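Local coordinates for dehydroquinate synthase (Thermus thermophilus, PDB 1UJN), which probably converts 3-deoxy-D-arabino-heptulosonate 7-phosphate into dehydroquinate with release of phosphate, the second step of chorismate biosynthesis, using NAD and a zinc or cobalt ion, at residues Y12-G17 with D125-G130; V16-L21 with Y153-A158; E184-V189 with E200-R205. One frame throughout, in Å; residues are numbered along the deposited sequence.

How the contacts relate
Strand 12-17 is the source of the first two contacts. Contact 1 closes a long loop by bringing this strand to the turn after helix 120-126. Contact 2 starts at the same strand, sharing Val16 and Gly17 with contact 1, and runs on to strand 151-155 and the turn beyond. The second closure thus reaches further along the chain from a common start, and Leu15 O probably bonds Ala154 N where the two meet. Contact 3 follows in series, a short closure between the loop after helix 164-181 and helix 199-216. Glu200 on that helix packs against Gly17 and Leu156, tying the C-terminal helices to the N-terminal sheet.

Contact 1 of 3, residues Y12-G17 with D125-G130; sequences YPILVG and DASVGG
Strand 12-17 of the mixed sheet meets the turn that leaves helix 120-126 where Tyr12 and Ile14 reach Ser127 and Val128. The Tyr12 hydroxyl points at the turn and donates a hydrogen bond, Tyr12 OH to Ser127 O, of 2.6 Å. The acceptor sits at the edge of the phenol ring, in its plane, and the C=O...donor angle is 141°. Tyr12 CG lies between the backbone N and the carbonyl carbon (chi1 64°), which places CG on the side of the turn. The same OH accepts from two waters: one receives Gly129 N at 2.8 Å, the other takes Gly130 N at the same 2.8 Å. Three bonds thus grip the hydroxyl and carry the strand's hold along the glycine pair, whose backbone angles suit glycine. A phenylalanine here would probably leave Ser127 O without this donor and the two waters without the oxygen that joins them. Beside the phenol, Ile14 CD1 touches Val128 CG2 at 3.8 Å, the two side chains crossing at about a right angle, and Ser127 CB lies 4.0 Å from Ile14 CD1. Ser127 OG bonds back to Ile123 O. The turn leads directly to Lys131, a predicted NAD ligand. Strands 2-6 and 151-155 flank Tyr12 and Ile14 through Val6 and Val152, while helix 199-216 packs Val207 on Ile14 and Ser127, and Val211 and Thr214 on Val128.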
ATOM      1  N   TYR A  12      18.495  -3.108  -4.792  1.00 23.15           N
ATOM      2  CA  TYR A  12      18.486  -4.479  -4.305  1.00 20.65           C
ATOM      3  C   TYR A  12      19.144  -5.373  -5.351  1.00 18.68           C
ATOM      4  O   TYR A  12      19.154  -5.056  -6.541  1.00 19.03           O
ATOM      5  CB  TYR A  12      17.065  -4.984  -4.001  1.00 18.52           C
ATOM      6  CG  TYR A  12      16.134  -5.071  -5.189  1.00 18.59           C
ATOM      7  CD1 TYR A  12      15.310  -4.003  -5.531  1.00 19.11           C
ATOM      8  CD2 TYR A  12      16.051  -6.241  -5.950  1.00 18.40           C
ATOM      9  CE1 TYR A  12      14.413  -4.099  -6.602  1.00 20.99           C
ATOM     10  CE2 TYR A  12      15.168  -6.348  -7.025  1.00 17.21           C
ATOM     11  CZ  TYR A  12      14.350  -5.272  -7.341  1.00 19.02           C
ATOM     12  OH  TYR A  12      13.466  -5.378  -8.389  1.00 20.03           O
ATOM     13  N   PRO A  13      19.729  -6.489  -4.909  1.00 19.18           N
ATOM     14  CA  PRO A  13      20.402  -7.448  -5.787  1.00 19.37           C
ATOM     15  C   PRO A  13      19.465  -8.541  -6.292  1.00 19.31           C
ATOM     16  O   PRO A  13      18.480  -8.883  -5.635  1.00 17.76           O
ATOM     17  CB  PRO A  13      21.471  -8.026  -4.880  1.00 18.30           C
ATOM     18  CG  PRO A  13      20.707  -8.153  -3.581  1.00 20.06           C
ATOM     19  CD  PRO A  13      19.974  -6.821  -3.491  1.00 19.33           C
ATOM     20  N   ILE A  14      19.793  -9.084  -7.460  1.00 18.86           N
ATOM     21  CA  ILE A  14      19.041 -10.183  -8.053  1.00 17.60           C
ATOM     22  C   ILE A  14      20.102 -11.234  -8.359  1.00 19.28           C
ATOM     23  O   ILE A  14      21.003 -10.994  -9.166  1.00 19.51           O
ATOM     24  CB  ILE A  14      18.349  -9.785  -9.380  1.00 19.54           C
ATOM     25  CG1 ILE A  14      17.245  -8.757  -9.119  1.00 19.78           C
ATOM     26  CG2 ILE A  14      17.779 -11.033 -10.052  1.00 20.23           C
ATOM     27  CD1 ILE A  14      16.639  -8.169 -10.390  1.00 20.55           C
ATOM     28  N   LEU A  15      20.007 -12.382  -7.699  1.00 16.87           N
ATOM     29  CA  LEU A  15      20.969 -13.464  -7.908  1.00 19.11           C
ATOM     30  C   LEU A  15      20.319 -14.568  -8.720  1.00 19.97           C
ATOM     31  O   LEU A  15      19.183 -14.951  -8.454  1.00 19.35           O
ATOM     32  CB  LEU A  15      21.427 -14.053  -6.568  1.00 19.40           C
ATOM     33  CG  LEU A  15      22.424 -13.269  -5.708  1.00 20.71           C
ATOM     34  CD1 LEU A  15      23.790 -13.248  -6.390  1.00 22.34           C
ATOM     35  CD2 LEU A  15      21.903 -11.857  -5.485  1.00 19.12           C
ATOM     36  N   VAL A  16      21.047 -15.086  -9.707  1.00 20.00           N
ATOM     37  CA  VAL A  16      20.533 -16.169 -10.538  1.00 22.58           C
ATOM     38  C   VAL A  16      21.641 -17.211 -10.684  1.00 22.80           C
ATOM     39  O   VAL A  16      22.711 -16.908 -11.198  1.00 24.41           O
ATOM     40  CB  VAL A  16      20.135 -15.661 -11.942  1.00 24.54           C
ATOM     41  CG1 VAL A  16      19.514 -16.798 -12.748  1.00 24.37           C
ATOM     42  CG2 VAL A  16      19.157 -14.493 -11.821  1.00 22.96           C
ATOM     43  N   GLY A  17      21.386 -18.427 -10.213  1.00 24.00           N
ATOM     44  CA  GLY A  17      22.391 -19.472 -10.318  1.00 25.51           C
ATOM     45  C   GLY A  17      22.116 -20.631  -9.385  1.00 26.32           C
ATOM     46  O   GLY A  17      21.007 -20.774  -8.873  1.00 25.93           O
ATOM     47  N   ASP A 125      10.254 -11.760 -15.315  1.00 24.47           N
ATOM     48  CA  ASP A 125       9.323 -10.649 -15.223  1.00 27.84           C
ATOM     49  C   ASP A 125       9.027 -10.088 -13.830  1.00 26.52           C
ATOM     50  O   ASP A 125       8.977  -8.872 -13.652  1.00 29.95           O
ATOM     51  CB  ASP A 125       8.015 -11.055 -15.909  1.00 32.89           C
ATOM     52  CG  ASP A 125       7.105  -9.877 -16.174  1.00 40.21           C
ATOM     53  OD1 ASP A 125       7.600  -8.850 -16.692  1.00 43.37           O
ATOM     54  OD2 ASP A 125       5.895  -9.979 -15.877  1.00 44.34           O
ATOM     55  N   ALA A 126       8.836 -10.954 -12.845  1.00 23.52           N
ATOM     56  CA  ALA A 126       8.507 -10.484 -11.503  1.00 22.56           C
ATOM     57  C   ALA A 126       9.651  -9.926 -10.649  1.00 22.70           C
ATOM     58  O   ALA A 126       9.394  -9.284  -9.629  1.00 23.78           O
ATOM     59  CB  ALA A 126       7.784 -11.595 -10.737  1.00 22.11           C
ATOM     60  N   SER A 127      10.899 -10.145 -11.062  1.00 20.91           N
ATOM     61  CA  SER A 127      12.056  -9.676 -10.297  1.00 19.94           C
ATOM     62  C   SER A 127      12.306  -8.174 -10.357  1.00 19.60           C
ATOM     63  O   SER A 127      13.045  -7.635  -9.528  1.00 18.74           O
ATOM     64  CB  SER A 127      13.320 -10.399 -10.768  1.00 21.83           C
ATOM     65  OG  SER A 127      13.510 -10.204 -12.164  1.00 23.14           O
ATOM     66  N   VAL A 128      11.702  -7.510 -11.338  1.00 17.74           N
ATOM     67  CA  VAL A 128      11.869  -6.073 -11.530  1.00 19.40           C
ATOM     68  C   VAL A 128      10.519  -5.382 -11.705  1.00 20.09           C
ATOM     69  O   VAL A 128       9.613  -5.932 -12.331  1.00 20.91           O
ATOM     70  CB  VAL A 128      12.724  -5.793 -12.793  1.00 21.83           C
ATOM     71  CG1 VAL A 128      12.926  -4.297 -12.981  1.00 23.53           C
ATOM     72  CG2 VAL A 128      14.060  -6.524 -12.681  1.00 22.61           C
ATOM     73  N   GLY A 129      10.385  -4.182 -11.145  1.00 20.22           N
ATOM     74  CA  GLY A 129       9.137  -3.442 -11.290  1.00 21.73           C
ATOM     75  C   GLY A 129       8.364  -3.159 -10.015  1.00 22.56           C
ATOM     76  O   GLY A 129       7.585  -2.204  -9.952  1.00 22.22           O
ATOM     77  N   GLY A 130       8.560  -4.001  -9.008  1.00 21.12           N
ATOM     78  CA  GLY A 130       7.883  -3.819  -7.735  1.00 22.74           C
ATOM     79  C   GLY A 130       6.374  -4.011  -7.753  1.00 20.19           C
ATOM     80  O   GLY A 130       5.701  -3.665  -6.789  1.00 20.67           O
TER
HETATM   81  O   HOH W   1      12.518  -2.913  -9.769  1.00 21.12           O
HETATM   82  O   HOH W   2      10.485  -5.876  -8.321  1.00 30.78           O

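Contact 2 of 3, residues V16-L21 with Y153-A158; sequences VGEGVL and YAELRA
Val20 lodges against strand 153-155 with its two methyls in different hollows. Its CG1 rests on the backbone, Val20 CG1 lying 3.3 Å from Ala154 O, while CG2 settles against the CB atoms of both Tyr153 and Glu155. It is the placing of CG2 between the backbone N and the carbonyl carbon (chi1 -60° for CG1) that leaves CG1 over Ala154 O and CG2 against the two CB atoms. Further along the chain, Leu156 packs on Gly17, which has no side chain: Leu156 CD1 approaches Gly17 CA to 3.7 Å. At these backbone angles a CB on Gly17 would jam against the carbonyl oxygen of Val16. The other branch of Leu156 reaches past the glycine, its CD2 standing 3.9 Å from Val16 CG1, and Val16 CG2 meets Ala154 CB on the face of the sheet that these two residues share.

Between these bumps the backbones join as parallel strands, Gly17 N to Ala154 O at 3.2 Å and Leu156 N to Gly17 O at 3.1 Å. The second donor stands above the carbonyl plane of Gly17.

Glu155 fills the bend after Gly17. Its CG is anti to the backbone N, and a turn at chi2 of 52° brings CD round toward Gly19 N. Glu155 OE1 takes Gly19 N at 2.7 Å on its syn lone pair, and also Val20 N, which comes nearly along the C-O bond. A water that accepts from Leu21 N donates to OE1 too, and Glu155 OE2 receives Arg157 N; so many donors would probably favour the charged carboxylate.

Such pairing of neighbouring parallel strands, with a buried carboxylate capturing successive N-H groups of the turn beyond, belongs here to the Rossmann-like N-terminal sheet, close to the predicted NAD ligand Thr118.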
ATOM      1  N   VAL A  16      21.047 -15.086  -9.707  1.00 20.00           N
ATOM      2  CA  VAL A  16      20.533 -16.169 -10.538  1.00 22.58           C
ATOM      3  C   VAL A  16      21.641 -17.211 -10.684  1.00 22.80           C
ATOM      4  O   VAL A  16      22.711 -16.908 -11.198  1.00 24.41           O
ATOM      5  CB  VAL A  16      20.135 -15.661 -11.942  1.00 24.54           C
ATOM      6  CG1 VAL A  16      19.514 -16.798 -12.748  1.00 24.37           C
ATOM      7  CG2 VAL A  16      19.157 -14.493 -11.821  1.00 22.96           C
ATOM      8  N   GLY A  17      21.386 -18.427 -10.213  1.00 24.00           N
ATOM      9  CA  GLY A  17      22.391 -19.472 -10.318  1.00 25.51           C
ATOM     10  C   GLY A  17      22.116 -20.631  -9.385  1.00 26.32           C
ATOM     11  O   GLY A  17      21.007 -20.774  -8.873  1.00 25.93           O
ATOM     12  N   GLU A  18      23.120 -21.476  -9.169  1.00 27.97           N
ATOM     13  CA  GLU A  18      22.957 -22.616  -8.278  1.00 29.76           C
ATOM     14  C   GLU A  18      23.675 -22.330  -6.972  1.00 28.73           C
ATOM     15  O   GLU A  18      24.882 -22.094  -6.951  1.00 28.94           O
ATOM     16  CB  GLU A  18      23.506 -23.887  -8.929  1.00 33.19           C
ATOM     17  CG  GLU A  18      22.679 -24.351 -10.120  1.00 38.47           C
ATOM     18  CD  GLU A  18      23.203 -25.631 -10.744  1.00 42.84           C
ATOM     19  OE1 GLU A  18      23.472 -26.595  -9.995  1.00 43.29           O
ATOM     20  OE2 GLU A  18      23.333 -25.672 -11.987  1.00 44.94           O
ATOM     21  N   GLY A  19      22.915 -22.341  -5.884  1.00 28.58           N
ATOM     22  CA  GLY A  19      23.477 -22.068  -4.578  1.00 28.66           C
ATOM     23  C   GLY A  19      23.239 -20.623  -4.189  1.00 27.20           C
ATOM     24  O   GLY A  19      24.071 -20.010  -3.527  1.00 28.04           O
ATOM     25  N   VAL A  20      22.108 -20.066  -4.604  1.00 27.73           N
ATOM     26  CA  VAL A  20      21.799 -18.676  -4.272  1.00 27.33           C
ATOM     27  C   VAL A  20      21.584 -18.428  -2.772  1.00 26.21           C
ATOM     28  O   VAL A  20      21.811 -17.320  -2.289  1.00 25.52           O
ATOM     29  CB  VAL A  20      20.556 -18.171  -5.050  1.00 28.35           C
ATOM     30  CG1 VAL A  20      20.825 -18.250  -6.548  1.00 29.74           C
ATOM     31  CG2 VAL A  20      19.321 -18.986  -4.678  1.00 30.65           C
ATOM     32  N   LEU A  21      21.157 -19.447  -2.032  1.00 26.37           N
ATOM     33  CA  LEU A  21      20.931 -19.275  -0.594  1.00 27.81           C
ATOM     34  C   LEU A  21      22.160 -18.797   0.170  1.00 28.46           C
ATOM     35  O   LEU A  21      22.039 -18.064   1.153  1.00 27.97           O
ATOM     36  CB  LEU A  21      20.421 -20.575   0.034  1.00 28.55           C
ATOM     37  CG  LEU A  21      18.926 -20.855  -0.117  1.00 30.68           C
ATOM     38  CD1 LEU A  21      18.600 -22.201   0.503  1.00 28.37           C
ATOM     39  CD2 LEU A  21      18.116 -19.753   0.565  1.00 31.98           C
ATOM     40  N   TYR A 153      16.362 -13.998  -5.157  1.00 14.87           N
ATOM     41  CA  TYR A 153      17.284 -15.125  -5.244  1.00 16.58           C
ATOM     42  C   TYR A 153      16.650 -16.259  -6.026  1.00 18.25           C
ATOM     43  O   TYR A 153      15.777 -16.962  -5.515  1.00 18.97           O
ATOM     44  CB  TYR A 153      17.651 -15.562  -3.822  1.00 17.00           C
ATOM     45  CG  TYR A 153      18.312 -14.439  -3.050  1.00 18.22           C
ATOM     46  CD1 TYR A 153      19.692 -14.250  -3.109  1.00 20.21           C
ATOM     47  CD2 TYR A 153      17.548 -13.493  -2.355  1.00 19.33           C
ATOM     48  CE1 TYR A 153      20.296 -13.144  -2.504  1.00 19.35           C
ATOM     49  CE2 TYR A 153      18.143 -12.382  -1.754  1.00 17.52           C
ATOM     50  CZ  TYR A 153      19.514 -12.216  -1.836  1.00 19.15           C
ATOM     51  OH  TYR A 153      20.118 -11.103  -1.290  1.00 20.38           O
ATOM     52  N   ALA A 154      17.103 -16.416  -7.271  1.00 20.07           N
ATOM     53  CA  ALA A 154      16.596 -17.430  -8.193  1.00 20.75           C
ATOM     54  C   ALA A 154      17.484 -18.661  -8.235  1.00 21.97           C
ATOM     55  O   ALA A 154      18.529 -18.667  -8.892  1.00 21.45           O
ATOM     56  CB  ALA A 154      16.466 -16.838  -9.598  1.00 19.23           C
ATOM     57  N   GLU A 155      17.055 -19.694  -7.522  1.00 22.17           N
ATOM     58  CA  GLU A 155      17.775 -20.957  -7.446  1.00 23.45           C
ATOM     59  C   GLU A 155      17.369 -21.788  -8.651  1.00 23.59           C
ATOM     60  O   GLU A 155      16.258 -22.306  -8.702  1.00 24.71           O
ATOM     61  CB  GLU A 155      17.394 -21.687  -6.159  1.00 25.32           C
ATOM     62  CG  GLU A 155      18.001 -23.072  -6.026  1.00 28.69           C
ATOM     63  CD  GLU A 155      19.495 -23.062  -6.237  1.00 29.88           C
ATOM     64  OE1 GLU A 155      20.204 -22.359  -5.481  1.00 29.42           O
ATOM     65  OE2 GLU A 155      19.962 -23.756  -7.165  1.00 31.94           O
ATOM     66  N   LEU A 156      18.271 -21.916  -9.615  1.00 27.13           N
ATOM     67  CA  LEU A 156      17.973 -22.668 -10.826  1.00 29.09           C
ATOM     68  C   LEU A 156      17.642 -24.140 -10.563  1.00 28.97           C
ATOM     69  O   LEU A 156      16.898 -24.752 -11.321  1.00 29.30           O
ATOM     70  CB  LEU A 156      19.138 -22.534 -11.815  1.00 31.02           C
ATOM     71  CG  LEU A 156      19.429 -21.075 -12.195  1.00 32.02           C
ATOM     72  CD1 LEU A 156      20.595 -21.004 -13.170  1.00 34.44           C
ATOM     73  CD2 LEU A 156      18.184 -20.447 -12.811  1.00 31.91           C
ATOM     74  N   ARG A 157      18.175 -24.708  -9.486  1.00 30.04           N
ATOM     75  CA  ARG A 157      17.873 -26.098  -9.202  1.00 33.39           C
ATOM     76  C   ARG A 157      16.380 -26.282  -8.969  1.00 34.80           C
ATOM     77  O   ARG A 157      15.835 -27.372  -9.083  1.00 35.55           O
ATOM     78  CB  ARG A 157      18.651 -26.510  -7.952  1.00 35.89           C
ATOM     79  CG  ARG A 157      18.438 -27.980  -7.593  1.00 42.35           C
ATOM     80  CD  ARG A 157      19.431 -28.462  -6.530  1.00 45.27           C
ATOM     81  NE  ARG A 157      19.571 -27.466  -5.465  1.00 50.63           N
ATOM     82  CZ  ARG A 157      18.700 -27.531  -4.440  1.00 51.25           C
ATOM     83  NH1 ARG A 157      17.770 -28.470  -4.418  1.00 52.78           N
ATOM     84  NH2 ARG A 157      18.784 -26.644  -3.443  1.00 52.37           N
ATOM     85  N   ALA A 158      15.684 -25.185  -8.680  1.00 33.89           N
ATOM     86  CA  ALA A 158      14.243 -25.237  -8.466  1.00 34.43           C
ATOM     87  C   ALA A 158      13.431 -25.315  -9.761  1.00 33.88           C
ATOM     88  O   ALA A 158      12.284 -25.752  -9.747  1.00 34.49           O
ATOM     89  CB  ALA A 158      13.798 -24.026  -7.642  1.00 36.74           C
TER
HETATM   90  O   HOH W   3      19.907 -22.276  -2.936  1.00 33.98           O

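Contact 3 of 3, residues E184-V189 with E200-R205; sequences EALLKV and EAFLAR
Leu186 and Phe202 form the centre of this contact, the leucine lying over one face of the ring. Leu186 CD2 sits 4.0 Å from the centroid of the Phe202 ring, 19° off its normal and shifted toward the rim, a CH-pi contact. Phe202 CG is anti to its backbone N (chi1 -180°), which carries the ring away from its helix toward segment 184-189. There Val189 CG1 meets Phe202 CZ at 3.6 Å, coming in obliquely. Two carbonyls also approach one ring carbon: Phe202 CE1 is 3.6 Å from Ala185 O, which lies at the edge near the ring plane, and 3.4 Å from Lys188 O.

Three residues further along the helix, the aliphatic part of Arg205 packs on the same leucine, Arg205 CG 3.9 Å from Leu186 CD2. Ala185 adds its methyl, Ala185 CB touching Arg205 CD at 3.7 Å.

Lys188 N bonds to Ala185 O, which probably helps to set that carbonyl at the ring edge; further out, Lys188 O accepts from Arg198 NH2. Arg205 NH1 forms a salt bridge with Asp183, which would hold the guanidinium while its chain lies against Leu186.

The segment 184-189 thus docks on helix 199-216, where Leu186 also meets Ala206 and Val209. Helix 164-181 packs behind, with His177 on Leu186 and Ala174 on Phe202, next in sequence to Glu173, a predicted zinc ligand.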
ATOM      1  N   GLU A 184      19.834  -9.904 -29.903  1.00 37.58           N
ATOM      2  CA  GLU A 184      19.651 -11.133 -30.672  1.00 38.45           C
ATOM      3  C   GLU A 184      19.800 -12.399 -29.820  1.00 36.29           C
ATOM      4  O   GLU A 184      19.177 -13.425 -30.103  1.00 34.65           O
ATOM      5  CB  GLU A 184      20.664 -11.174 -31.819  1.00 42.53           C
ATOM      6  CG  GLU A 184      20.508 -12.340 -32.785  1.00 48.07           C
ATOM      7  CD  GLU A 184      19.389 -12.129 -33.794  1.00 51.63           C
ATOM      8  OE1 GLU A 184      19.367 -11.060 -34.446  1.00 54.42           O
ATOM      9  OE2 GLU A 184      18.541 -13.036 -33.946  1.00 52.39           O
ATOM     10  N   ALA A 185      20.631 -12.326 -28.784  1.00 32.74           N
ATOM     11  CA  ALA A 185      20.866 -13.476 -27.914  1.00 29.00           C
ATOM     12  C   ALA A 185      19.599 -13.941 -27.198  1.00 27.75           C
ATOM     13  O   ALA A 185      19.408 -15.139 -26.967  1.00 26.70           O
ATOM     14  CB  ALA A 185      21.950 -13.141 -26.892  1.00 30.26           C
ATOM     15  N   LEU A 186      18.734 -12.995 -26.852  1.00 23.99           N
ATOM     16  CA  LEU A 186      17.496 -13.329 -26.155  1.00 24.94           C
ATOM     17  C   LEU A 186      16.430 -13.927 -27.068  1.00 24.41           C
ATOM     18  O   LEU A 186      15.386 -14.390 -26.600  1.00 24.15           O
ATOM     19  CB  LEU A 186      16.954 -12.086 -25.442  1.00 22.45           C
ATOM     20  CG  LEU A 186      17.789 -11.671 -24.230  1.00 21.10           C
ATOM     21  CD1 LEU A 186      17.281 -10.364 -23.651  1.00 22.07           C
ATOM     22  CD2 LEU A 186      17.714 -12.789 -23.178  1.00 22.97           C
ATOM     23  N   LEU A 187      16.689 -13.929 -28.373  1.00 25.21           N
ATOM     24  CA  LEU A 187      15.735 -14.498 -29.321  1.00 25.95           C
ATOM     25  C   LEU A 187      16.062 -15.971 -29.566  1.00 27.54           C
ATOM     26  O   LEU A 187      15.301 -16.689 -30.210  1.00 29.87           O
ATOM     27  CB  LEU A 187      15.780 -13.730 -30.649  1.00 26.35           C
ATOM     28  CG  LEU A 187      15.544 -12.218 -30.601  1.00 25.98           C
ATOM     29  CD1 LEU A 187      15.509 -11.666 -32.022  1.00 26.94           C
ATOM     30  CD2 LEU A 187      14.236 -11.907 -29.881  1.00 26.23           C
ATOM     31  N   LYS A 188      17.195 -16.412 -29.032  1.00 27.67           N
ATOM     32  CA  LYS A 188      17.664 -17.788 -29.184  1.00 29.29           C
ATOM     33  C   LYS A 188      17.206 -18.634 -27.993  1.00 30.18           C
ATOM     34  O   LYS A 188      17.862 -18.653 -26.948  1.00 29.03           O
ATOM     35  CB  LYS A 188      19.194 -17.777 -29.282  1.00 29.60           C
ATOM     36  CG  LYS A 188      19.861 -19.133 -29.459  1.00 30.80           C
ATOM     37  CD  LYS A 188      21.379 -18.964 -29.446  1.00 30.35           C
ATOM     38  CE  LYS A 188      22.114 -20.286 -29.640  1.00 31.44           C
ATOM     39  NZ  LYS A 188      21.929 -20.843 -31.011  1.00 32.52           N
ATOM     40  N   VAL A 189      16.093 -19.351 -28.165  1.00 31.59           N
ATOM     41  CA  VAL A 189      15.523 -20.166 -27.092  1.00 32.76           C
ATOM     42  C   VAL A 189      15.235 -21.634 -27.431  1.00 34.67           C
ATOM     43  O   VAL A 189      15.105 -22.465 -26.531  1.00 33.92           O
ATOM     44  CB  VAL A 189      14.192 -19.551 -26.599  1.00 33.40           C
ATOM     45  CG1 VAL A 189      14.405 -18.105 -26.159  1.00 32.43           C
ATOM     46  CG2 VAL A 189      13.154 -19.618 -27.709  1.00 34.01           C
ATOM     47  N   GLU A 200      21.584 -20.273 -17.202  1.00 28.45           N
ATOM     48  CA  GLU A 200      21.911 -19.230 -16.232  1.00 27.86           C
ATOM     49  C   GLU A 200      22.247 -17.899 -16.903  1.00 28.61           C
ATOM     50  O   GLU A 200      21.688 -16.861 -16.550  1.00 28.33           O
ATOM     51  CB  GLU A 200      23.081 -19.673 -15.341  1.00 30.05           C
ATOM     52  CG  GLU A 200      23.681 -18.552 -14.505  1.00 29.84           C
ATOM     53  CD  GLU A 200      24.787 -19.023 -13.573  1.00 30.24           C
ATOM     54  OE1 GLU A 200      25.710 -18.228 -13.302  1.00 30.90           O
ATOM     55  OE2 GLU A 200      24.727 -20.175 -13.097  1.00 30.96           O
ATOM     56  N   ALA A 201      23.160 -17.930 -17.870  1.00 27.64           N
ATOM     57  CA  ALA A 201      23.560 -16.715 -18.577  1.00 27.17           C
ATOM     58  C   ALA A 201      22.397 -16.106 -19.361  1.00 26.18           C
ATOM     59  O   ALA A 201      22.274 -14.879 -19.457  1.00 27.09           O
ATOM     60  CB  ALA A 201      24.726 -17.021 -19.520  1.00 28.57           C
ATOM     61  N   PHE A 202      21.551 -16.960 -19.929  1.00 24.58           N
ATOM     62  CA  PHE A 202      20.404 -16.489 -20.697  1.00 23.88           C
ATOM     63  C   PHE A 202      19.427 -15.747 -19.781  1.00 22.17           C
ATOM     64  O   PHE A 202      18.973 -14.649 -20.102  1.00 22.78           O
ATOM     65  CB  PHE A 202      19.674 -17.662 -21.358  1.00 23.89           C
ATOM     66  CG  PHE A 202      18.481 -17.246 -22.176  1.00 24.45           C
ATOM     67  CD1 PHE A 202      18.617 -16.942 -23.527  1.00 23.91           C
ATOM     68  CD2 PHE A 202      17.229 -17.116 -21.582  1.00 22.74           C
ATOM     69  CE1 PHE A 202      17.523 -16.514 -24.279  1.00 25.93           C
ATOM     70  CE2 PHE A 202      16.128 -16.687 -22.324  1.00 23.65           C
ATOM     71  CZ  PHE A 202      16.274 -16.385 -23.674  1.00 24.51           C
ATOM     72  N   LEU A 203      19.100 -16.349 -18.643  1.00 22.13           N
ATOM     73  CA  LEU A 203      18.166 -15.715 -17.707  1.00 22.34           C
ATOM     74  C   LEU A 203      18.709 -14.409 -17.146  1.00 23.06           C
ATOM     75  O   LEU A 203      17.972 -13.423 -17.009  1.00 23.94           O
ATOM     76  CB  LEU A 203      17.804 -16.685 -16.575  1.00 22.05           C
ATOM     77  CG  LEU A 203      16.892 -17.847 -17.003  1.00 24.47           C
ATOM     78  CD1 LEU A 203      16.682 -18.803 -15.844  1.00 25.20           C
ATOM     79  CD2 LEU A 203      15.554 -17.306 -17.492  1.00 24.95           C
ATOM     80  N   ALA A 204      19.999 -14.393 -16.826  1.00 22.07           N
ATOM     81  CA  ALA A 204      20.626 -13.185 -16.299  1.00 23.20           C
ATOM     82  C   ALA A 204      20.554 -12.093 -17.355  1.00 23.98           C
ATOM     83  O   ALA A 204      20.322 -10.925 -17.041  1.00 24.02           O
ATOM     84  CB  ALA A 204      22.074 -13.463 -15.929  1.00 24.69           C
ATOM     85  N   ARG A 205      20.746 -12.472 -18.614  1.00 23.66           N
ATOM     86  CA  ARG A 205      20.683 -11.496 -19.688  1.00 23.80           C
ATOM     87  C   ARG A 205      19.257 -10.955 -19.816  1.00 23.09           C
ATOM     88  O   ARG A 205      19.052  -9.758 -20.026  1.00 21.47           O
ATOM     89  CB  ARG A 205      21.132 -12.126 -21.013  1.00 24.22           C
ATOM     90  CG  ARG A 205      21.077 -11.169 -22.192  1.00 27.60           C
ATOM     91  CD  ARG A 205      21.623 -11.812 -23.461  1.00 32.58           C
ATOM     92  NE  ARG A 205      23.080 -11.889 -23.447  1.00 35.67           N
ATOM     93  CZ  ARG A 205      23.892 -10.849 -23.619  1.00 37.85           C
ATOM     94  NH1 ARG A 205      23.400  -9.634 -23.826  1.00 39.17           N
ATOM     95  NH2 ARG A 205      25.205 -11.022 -23.578  1.00 38.57           N
TER